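Local coordinates for protein metal-independent carbonic anhydrase (Nostoc sp. PCC 7120 = FACHB-418, PDB 7C5W) that catalyses the hydration of carbon dioxide to bicarbonate without needing a metal cofactor, and has very low activity in the reverse direction, at residues 58-63 and 93-98; 77-82 and 170-175; 134-139 and 152-157. One frame throughout, in Å; residues are numbered along the deposited sequence.

Contact 1 of 3, residues 58-63 and 93-98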
loop_
_atom_site.group_PDB
_atom_site.type_symbol
_atom_site.label_atom_id
_atom_site.label_comp_id
_atom_site.label_asym_id
_atom_site.label_seq_id
_atom_site.Cartn_x
_atom_site.Cartn_y
_atom_site.Cartn_z
ATOM N N LEU A 58 2.507 24.970 -22.252
ATOM C CA LEU A 58 3.426 24.597 -21.153
ATOM C C LEU A 58 2.600 24.018 -20.001
ATOM O O LEU A 58 3.004 22.980 -19.470
ATOM C CB LEU A 58 4.236 25.811 -20.699
ATOM C CG LEU A 58 5.197 25.529 -19.546
ATOM C CD1 LEU A 58 6.075 24.336 -19.848
ATOM C CD2 LEU A 58 6.073 26.723 -19.236
ATOM N N ALA A 59 1.484 24.659 -19.651
ATOM C CA ALA A 59 0.547 24.199 -18.601
ATOM C C ALA A 59 0.073 22.776 -18.927
ATOM O O ALA A 59 -0.036 21.969 -17.997
ATOM C CB ALA A 59 -0.612 25.155 -18.473
ATOM N N GLU A 60 -0.175 22.479 -20.203
ATOM C CA GLU A 60 -0.699 21.164 -20.656
ATOM C C GLU A 60 0.326 20.064 -20.353
ATOM O O GLU A 60 -0.087 18.997 -19.846
ATOM C CB GLU A 60 -1.033 21.204 -22.144
ATOM C CG GLU A 60 -2.374 21.854 -22.419
ATOM C CD GLU A 60 -2.884 21.703 -23.839
ATOM O OE1 GLU A 60 -3.124 22.751 -24.478
ATOM O OE2 GLU A 60 -3.059 20.542 -24.287
ATOM N N LYS A 61 1.600 20.302 -20.673
ATOM C CA LYS A 61 2.695 19.324 -20.441
ATOM C C LYS A 61 2.878 19.195 -18.918
ATOM O O LYS A 61 3.010 18.059 -18.426
ATOM C CB LYS A 61 3.960 19.725 -21.212
ATOM N N VAL A 62 2.797 20.307 -18.187
ATOM C CA VAL A 62 2.905 20.341 -16.698
ATOM C C VAL A 62 1.823 19.440 -16.081
ATOM O O VAL A 62 2.165 18.581 -15.261
ATOM C CB VAL A 62 2.792 21.770 -16.144
ATOM C CG1 VAL A 62 2.559 21.746 -14.643
ATOM C CG2 VAL A 62 4.013 22.607 -16.483
ATOM N N ILE A 63 0.564 19.617 -16.469
ATOM C CA ILE A 63 -0.590 18.835 -15.934
ATOM C C ILE A 63 -0.427 17.356 -16.303
ATOM O O ILE A 63 -0.712 16.484 -15.447
ATOM C CB ILE A 63 -1.913 19.416 -16.454
ATOM C CG1 ILE A 63 -2.243 20.717 -15.719
ATOM C CG2 ILE A 63 -3.031 18.388 -16.359
ATOM C CD1 ILE A 63 -3.328 21.529 -16.364
ATOM N N GLY A 93 -10.506 20.776 -16.595
ATOM C CA GLY A 93 -10.794 21.551 -15.369
ATOM C C GLY A 93 -9.524 22.162 -14.794
ATOM O O GLY A 93 -9.552 23.350 -14.400
ATOM N N ALA A 94 -8.435 21.385 -14.763
ATOM C CA ALA A 94 -7.139 21.773 -14.152
ATOM C C ALA A 94 -6.477 22.845 -15.024
ATOM O O ALA A 94 -6.090 23.886 -14.476
ATOM C CB ALA A 94 -6.252 20.559 -13.973
ATOM N N LEU A 95 -6.358 22.583 -16.327
ATOM C CA LEU A 95 -5.825 23.542 -17.328
ATOM C C LEU A 95 -6.571 24.878 -17.208
ATOM O O LEU A 95 -5.916 25.934 -17.012
ATOM C CB LEU A 95 -6.012 22.939 -18.721
ATOM C CG LEU A 95 -5.353 23.716 -19.856
ATOM C CD1 LEU A 95 -3.861 23.873 -19.599
ATOM C CD2 LEU A 95 -5.608 23.030 -21.190
ATOM N N ALA A 96 -7.897 24.825 -17.309
ATOM C CA ALA A 96 -8.786 26.000 -17.246
ATOM C C ALA A 96 -8.445 26.807 -15.987
ATOM O O ALA A 96 -8.293 28.034 -16.080
ATOM C CB ALA A 96 -10.220 25.545 -17.258
ATOM N N TYR A 97 -8.318 26.152 -14.834
ATOM C CA TYR A 97 -8.067 26.859 -13.556
ATOM C C TYR A 97 -6.793 27.698 -13.685
ATOM O O TYR A 97 -6.775 28.845 -13.203
ATOM C CB TYR A 97 -7.954 25.898 -12.372
ATOM C CG TYR A 97 -7.499 26.591 -11.116
ATOM C CD1 TYR A 97 -8.364 27.403 -10.403
ATOM C CD2 TYR A 97 -6.187 26.499 -10.678
ATOM C CE1 TYR A 97 -7.947 28.081 -9.269
ATOM C CE2 TYR A 97 -5.756 27.162 -9.539
ATOM C CZ TYR A 97 -6.640 27.955 -8.830
ATOM O OH TYR A 97 -6.237 28.609 -7.703
ATOM N N PHE A 98 -5.756 27.137 -14.304
ATOM C CA PHE A 98 -4.387 27.714 -14.310
ATOM C C PHE A 98 -4.265 28.831 -15.353
ATOM O O PHE A 98 -3.628 29.857 -15.027
ATOM C CB PHE A 98 -3.340 26.613 -14.492
ATOM C CG PHE A 98 -3.066 25.850 -13.220
ATOM C CD1 PHE A 98 -2.604 26.508 -12.092
ATOM C CD2 PHE A 98 -3.312 24.489 -13.138
ATOM C CE1 PHE A 98 -2.376 25.819 -10.916
ATOM C CE2 PHE A 98 -3.084 23.803 -11.959
ATOM C CZ PHE A 98 -2.613 24.467 -10.853
#
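Leu95 lies between helix 52-66 and helix 91-99, its isobutyl group meeting Ala59, Glu60 and Ile63 in a helix-helix contact on the helical side of this alpha-plus-beta fold. The two helical segments cross at 135°, their axes 9.9 Å apart at closest approach. The Leu95 side chain can be followed outward. Its CB lies 3.8 Å from Ile63 CD1. CG lies anti to the backbone N (chi1 -172°), and from it the two methyl groups reach the facing helix. CD1 settles 3.7 Å from Ala59 CB, and CD2 rests 3.7 Å from Glu60 CG, the two side chains crossing obliquely over the aliphatic part of the glutamate. The carboxylate of Glu60 looks elsewhere, to a salt bridge with Arg91 at the start of helix 91-99. Helix 91-99 also carries Tyr97, a bicarbonate ligand, which takes no part in this packing and turns toward the loop that follows strand 75-77. Ile63 CD1 lies against the backbone of Leu95, 3.2 Å from Leu95 N and 3.3 Å from Leu95 CA, tighter than usual for a carbon pair. The same methyl touches Ala94 CB at 3.9 Å and stands obliquely to the Phe98 ring, 4.4 Å from Phe98 CD2.

Contact 2 of 3, residues 77-82 and 170-175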
loop_
_atom_site.group_PDB
_atom_site.type_symbol
_atom_site.label_atom_id
_atom_site.label_comp_id
_atom_site.label_asym_id
_atom_site.label_seq_id
_atom_site.Cartn_x
_atom_site.Cartn_y
_atom_site.Cartn_z
ATOM N N LYS A 77 -9.236 20.388 -5.527
ATOM C CA LYS A 77 -10.026 21.576 -5.114
ATOM C C LYS A 77 -9.074 22.765 -5.094
ATOM O O LYS A 77 -8.341 22.962 -4.124
ATOM C CB LYS A 77 -10.742 21.346 -3.780
ATOM C CG LYS A 77 -11.723 22.451 -3.402
ATOM C CD LYS A 77 -11.092 23.500 -2.516
ATOM C CE LYS A 77 -11.468 24.925 -2.850
ATOM N NZ LYS A 77 -10.490 25.873 -2.267
ATOM N N PRO A 78 -9.020 23.550 -6.197
ATOM C CA PRO A 78 -8.112 24.696 -6.301
ATOM C C PRO A 78 -8.463 25.839 -5.332
ATOM O O PRO A 78 -9.607 25.941 -4.918
ATOM C CB PRO A 78 -8.268 25.154 -7.759
ATOM C CG PRO A 78 -8.914 23.979 -8.463
ATOM C CD PRO A 78 -9.812 23.359 -7.416
ATOM N N THR A 79 -7.470 26.657 -4.970
ATOM C CA THR A 79 -7.620 27.799 -4.023
ATOM C C THR A 79 -8.824 28.660 -4.430
ATOM O O THR A 79 -9.736 28.810 -3.588
ATOM C CB THR A 79 -6.360 28.671 -3.962
ATOM O OG1 THR A 79 -5.197 27.841 -3.931
ATOM C CG2 THR A 79 -6.357 29.587 -2.761
ATOM N N LEU A 80 -8.834 29.181 -5.669
ATOM C CA LEU A 80 -9.745 30.276 -6.110
ATOM C C LEU A 80 -10.798 29.757 -7.097
ATOM O O LEU A 80 -11.196 30.544 -7.966
ATOM C CB LEU A 80 -8.918 31.393 -6.761
ATOM C CG LEU A 80 -7.916 32.099 -5.850
ATOM C CD1 LEU A 80 -7.352 33.342 -6.517
ATOM C CD2 LEU A 80 -8.557 32.455 -4.525
ATOM N N ALA A 81 -11.243 28.504 -6.954
ATOM C CA ALA A 81 -12.285 27.867 -7.795
ATOM C C ALA A 81 -13.675 28.212 -7.245
ATOM O O ALA A 81 -13.865 28.025 -6.036
ATOM C CB ALA A 81 -12.060 26.374 -7.825
ATOM N N ILE A 82 -14.606 28.672 -8.099
ATOM C CA ILE A 82 -15.939 29.233 -7.693
ATOM C C ILE A 82 -16.987 28.110 -7.563
ATOM O O ILE A 82 -16.953 27.149 -8.359
ATOM C CB ILE A 82 -16.394 30.341 -8.666
ATOM N N HIS A 170 -5.144 17.255 -4.398
ATOM C CA HIS A 170 -4.685 18.660 -4.320
ATOM C C HIS A 170 -5.828 19.515 -3.768
ATOM O O HIS A 170 -6.719 19.883 -4.535
ATOM C CB HIS A 170 -4.229 19.131 -5.704
ATOM C CG HIS A 170 -3.482 20.420 -5.695
ATOM N ND1 HIS A 170 -3.524 21.287 -4.622
ATOM C CD2 HIS A 170 -2.697 21.001 -6.627
ATOM C CE1 HIS A 170 -2.791 22.346 -4.888
ATOM N NE2 HIS A 170 -2.279 22.202 -6.113
ATOM N N HIS A 171 -5.815 19.780 -2.466
ATOM C CA HIS A 171 -6.790 20.660 -1.781
ATOM C C HIS A 171 -6.040 21.906 -1.308
ATOM O O HIS A 171 -5.142 21.760 -0.463
ATOM C CB HIS A 171 -7.479 19.885 -0.654
ATOM C CG HIS A 171 -8.644 20.572 -0.027
ATOM N ND1 HIS A 171 -9.747 19.874 0.418
ATOM C CD2 HIS A 171 -8.874 21.870 0.268
ATOM C CE1 HIS A 171 -10.605 20.715 0.965
ATOM N NE2 HIS A 171 -10.094 21.949 0.878
ATOM N N SER A 172 -6.386 23.070 -1.864
ATOM C CA SER A 172 -5.799 24.396 -1.538
ATOM C C SER A 172 -6.913 25.326 -1.047
ATOM O O SER A 172 -7.972 25.353 -1.692
ATOM C CB SER A 172 -5.087 24.962 -2.738
ATOM O OG SER A 172 -4.128 25.932 -2.353
ATOM N N SER A 173 -6.686 26.037 0.058
ATOM C CA SER A 173 -7.667 26.957 0.686
ATOM C C SER A 173 -6.965 28.205 1.244
ATOM O O SER A 173 -5.847 28.088 1.839
ATOM C CB SER A 173 -8.459 26.248 1.758
ATOM O OG SER A 173 -7.612 25.760 2.795
ATOM N N LEU A 174 -7.609 29.364 1.079
ATOM C CA LEU A 174 -7.185 30.624 1.734
ATOM C C LEU A 174 -7.346 30.447 3.239
ATOM O O LEU A 174 -8.326 29.863 3.692
ATOM C CB LEU A 174 -8.029 31.789 1.209
ATOM C CG LEU A 174 -7.809 32.144 -0.262
ATOM C CD1 LEU A 174 -8.790 33.222 -0.700
ATOM C CD2 LEU A 174 -6.373 32.584 -0.512
ATOM N N PRO A 175 -6.377 30.917 4.054
ATOM C CA PRO A 175 -6.505 30.835 5.508
ATOM C C PRO A 175 -7.818 31.483 5.978
ATOM O O PRO A 175 -8.114 32.582 5.547
ATOM C CB PRO A 175 -5.262 31.592 6.010
ATOM C CG PRO A 175 -4.260 31.470 4.866
ATOM C CD PRO A 175 -5.109 31.522 3.617
#
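Lys77 and His171 form a parallel beta bridge at the sheet margin, where the short edge strand 75-77 joins strand 165-173 and the chain then enters the turn holding Thr79, a bicarbonate-binding residue. Lys77 N donates to His170 O at 2.8 Å, and Ser172 N returns an almost straight bond to Lys77 O at 3.0 Å. Side chains add to these backbone bonds. The lysine chain, bent at chi2 and chi3, crosses the His171 ring in an off-centre CH-pi contact, its CD 4.2 Å from the ring centroid. Lys77 NZ donates to Ser172 O at 2.6 Å, in the plane of that carbonyl. NZ also makes weak bonds to Pro78 O and Thr79 O, at the start of the type I turn, Pro78 to Ala81. Thr79 OG1 meets Ser172 OG at 2.7 Å, while the Thr79 and Leu174 side chains cross at about a right angle, Thr79 CG2 3.7 Å from Leu174 CD2. The His171 imidazole reaches across to Thr154 and Ser173 of the second subunit. Because Ser172 OG also bonds Lys153 NZ, the hydroxyl of Thr79 belongs to a chain of polar groups, which probably helps to fix the rotation of the Thr79 side chain in the bicarbonate site.

Contact 3 of 3, residues 134-139 and 152-157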
loop_
_atom_site.group_PDB
_atom_site.type_symbol
_atom_site.label_atom_id
_atom_site.label_comp_id
_atom_site.label_asym_id
_atom_site.label_seq_id
_atom_site.Cartn_x
_atom_site.Cartn_y
_atom_site.Cartn_z
ATOM N N THR A 134 1.202 11.889 1.546
ATOM C CA THR A 134 0.370 13.100 1.731
ATOM C C THR A 134 1.221 14.141 2.460
ATOM O O THR A 134 1.963 13.748 3.368
ATOM C CB THR A 134 -0.930 12.734 2.451
ATOM O OG1 THR A 134 -1.472 11.600 1.782
ATOM C CG2 THR A 134 -1.955 13.843 2.451
ATOM N N THR A 135 1.159 15.403 2.031
ATOM C CA THR A 135 1.773 16.563 2.731
ATOM C C THR A 135 0.655 17.545 3.078
ATOM O O THR A 135 -0.304 17.639 2.298
ATOM C CB THR A 135 2.861 17.247 1.893
ATOM O OG1 THR A 135 2.263 17.953 0.800
ATOM C CG2 THR A 135 3.896 16.266 1.384
ATOM N N MET A 136 0.751 18.194 4.239
ATOM C CA MET A 136 -0.144 19.304 4.640
ATOM C C MET A 136 0.730 20.409 5.218
ATOM O O MET A 136 1.706 20.090 5.930
ATOM C CB MET A 136 -1.189 18.879 5.678
ATOM C CG MET A 136 -2.075 20.020 6.127
ATOM S SD MET A 136 -3.456 19.497 7.190
ATOM C CE MET A 136 -4.594 18.887 5.950
ATOM N N GLY A 137 0.391 21.654 4.897
ATOM C CA GLY A 137 1.091 22.839 5.415
ATOM C C GLY A 137 0.736 24.088 4.637
ATOM O O GLY A 137 -0.332 24.124 3.993
ATOM N N ASN A 138 1.622 25.079 4.688
ATOM C CA ASN A 138 1.483 26.346 3.939
ATOM C C ASN A 138 2.323 26.269 2.668
ATOM O O ASN A 138 3.349 25.565 2.655
ATOM C CB ASN A 138 1.844 27.555 4.802
ATOM C CG ASN A 138 0.828 27.788 5.899
ATOM O OD1 ASN A 138 -0.385 27.735 5.662
ATOM N ND2 ASN A 138 1.319 28.031 7.104
ATOM N N VAL A 139 1.840 26.947 1.627
ATOM C CA VAL A 139 2.605 27.318 0.411
ATOM C C VAL A 139 2.450 28.830 0.232
ATOM O O VAL A 139 1.328 29.343 0.328
ATOM C CB VAL A 139 2.124 26.526 -0.816
ATOM C CG1 VAL A 139 2.965 26.831 -2.046
ATOM C CG2 VAL A 139 2.109 25.030 -0.534
ATOM N N ASP A 152 -3.279 27.305 2.623
ATOM C CA ASP A 152 -3.220 26.003 3.331
ATOM C C ASP A 152 -3.381 24.900 2.282
ATOM O O ASP A 152 -4.468 24.862 1.668
ATOM C CB ASP A 152 -4.331 25.912 4.373
ATOM C CG ASP A 152 -4.382 27.093 5.331
ATOM O OD1 ASP A 152 -3.297 27.626 5.670
ATOM O OD2 ASP A 152 -5.506 27.441 5.761
ATOM N N LYS A 153 -2.359 24.052 2.075
ATOM C CA LYS A 153 -2.329 23.081 0.949
ATOM C C LYS A 153 -2.097 21.643 1.422
ATOM O O LYS A 153 -1.089 21.389 2.130
ATOM C CB LYS A 153 -1.234 23.421 -0.062
ATOM C CG LYS A 153 -1.445 22.771 -1.427
ATOM C CD LYS A 153 -0.468 23.213 -2.464
ATOM C CE LYS A 153 -0.584 24.680 -2.817
ATOM N NZ LYS A 153 -1.767 24.946 -3.671
ATOM N N THR A 154 -2.960 20.732 0.953
ATOM C CA THR A 154 -2.787 19.260 1.040
ATOM C C THR A 154 -2.509 18.692 -0.354
ATOM O O THR A 154 -3.313 18.960 -1.245
ATOM C CB THR A 154 -4.026 18.597 1.644
ATOM O OG1 THR A 154 -4.175 19.172 2.937
ATOM C CG2 THR A 154 -3.909 17.092 1.732
ATOM N N TRP A 155 -1.402 17.959 -0.521
ATOM C CA TRP A 155 -1.073 17.148 -1.730
ATOM C C TRP A 155 -1.084 15.657 -1.375
ATOM O O TRP A 155 -0.690 15.311 -0.241
ATOM C CB TRP A 155 0.309 17.496 -2.275
ATOM C CG TRP A 155 0.367 18.657 -3.211
ATOM C CD1 TRP A 155 -0.367 18.850 -4.341
ATOM C CD2 TRP A 155 1.286 19.757 -3.132
ATOM N NE1 TRP A 155 0.017 20.008 -4.957
ATOM C CE2 TRP A 155 1.026 20.587 -4.240
ATOM C CE3 TRP A 155 2.300 20.116 -2.237
ATOM C CZ2 TRP A 155 1.733 21.766 -4.466
ATOM C CZ3 TRP A 155 3.003 21.278 -2.466
ATOM C CH2 TRP A 155 2.721 22.090 -3.566
ATOM N N GLN A 156 -1.461 14.799 -2.320
ATOM C CA GLN A 156 -1.167 13.344 -2.235
ATOM C C GLN A 156 -0.450 12.927 -3.519
ATOM O O GLN A 156 -0.980 13.196 -4.590
ATOM C CB GLN A 156 -2.435 12.521 -2.016
ATOM C CG GLN A 156 -2.154 11.059 -1.691
ATOM C CD GLN A 156 -3.418 10.252 -1.509
ATOM O OE1 GLN A 156 -3.384 9.060 -1.220
ATOM N NE2 GLN A 156 -4.556 10.889 -1.688
ATOM N N PHE A 157 0.735 12.340 -3.389
ATOM C CA PHE A 157 1.554 11.840 -4.514
ATOM C C PHE A 157 1.428 10.320 -4.596
ATOM O O PHE A 157 1.530 9.647 -3.552
ATOM C CB PHE A 157 3.007 12.269 -4.331
ATOM C CG PHE A 157 3.182 13.766 -4.323
ATOM C CD1 PHE A 157 3.265 14.477 -5.512
ATOM C CD2 PHE A 157 3.222 14.465 -3.125
ATOM C CE1 PHE A 157 3.411 15.856 -5.500
ATOM C CE2 PHE A 157 3.376 15.842 -3.117
ATOM C CZ PHE A 157 3.464 16.534 -4.303
HETATM O O HOH W 1 1.331 20.613 1.517
#
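Lys153 N donates to Gly137 O at 2.8 Å in a nearly straight bond (173°), and Gly137 N returns one to Lys153 O at 3.1 Å. With the reciprocal pair between Thr135 and Trp155, this builds the antiparallel beta hairpin of strands 132-143 and 148-159, in which hydrogen-bonded and non-hydrogen-bonded pairs alternate. Lys153 O has a second donor, a water at 2.6 Å that also bonds Thr135 OG1 at 2.9 Å and so spans the two strands. That hydroxyl sits between the backbone N and the carbonyl carbon (chi1 71°), a crowded position that brings it to the edge of the Trp155 ring, in its plane and 3.7 Å from Trp155 CE3. The chain turns a corner at Gly137. The face bearing Thr134, Met136, Thr154 and Gln156 also meets the second subunit: Thr134 bonds Gln156 of that subunit, Gln156 bonds its Thr134, and Thr154 OG1 bonds its His171. On the other face, turned to helix 26-50, Trp155 is sandwiched, with Phe157 CZ against one side of the indole and Lys153 CD 3.3 Å above the ring plane on the opposite face, both offset toward the rim. Lys153 NZ continues to Ser172, close to the bicarbonate site. The bend at chi3 (-65°) sets Lys153 CE, which lies 3.5 Å from Val139 CG2.

Overall arrangement
Followed from the N terminus, the chain illustrates how crossing and nested closures can tie helices and sheet together around one site. Contact 1 opens on helix 52-66; before it closes on helix 91-99, strand 75-77 and the turn after it have already opened contact 2, so the two interlock. Contact 2 closes only near the C terminus, on strand 165-173, and the whole hairpin of contact 3 lies nested inside that long loop. Contacts 1 and 3 are in series and do not touch, lying on opposite sides of the chain's centre. Contact 2 bridges them: Tyr97 packs against Pro78, and residues 171-173 pair with 152-154. Contacts 2 and 3 also both face the second subunit.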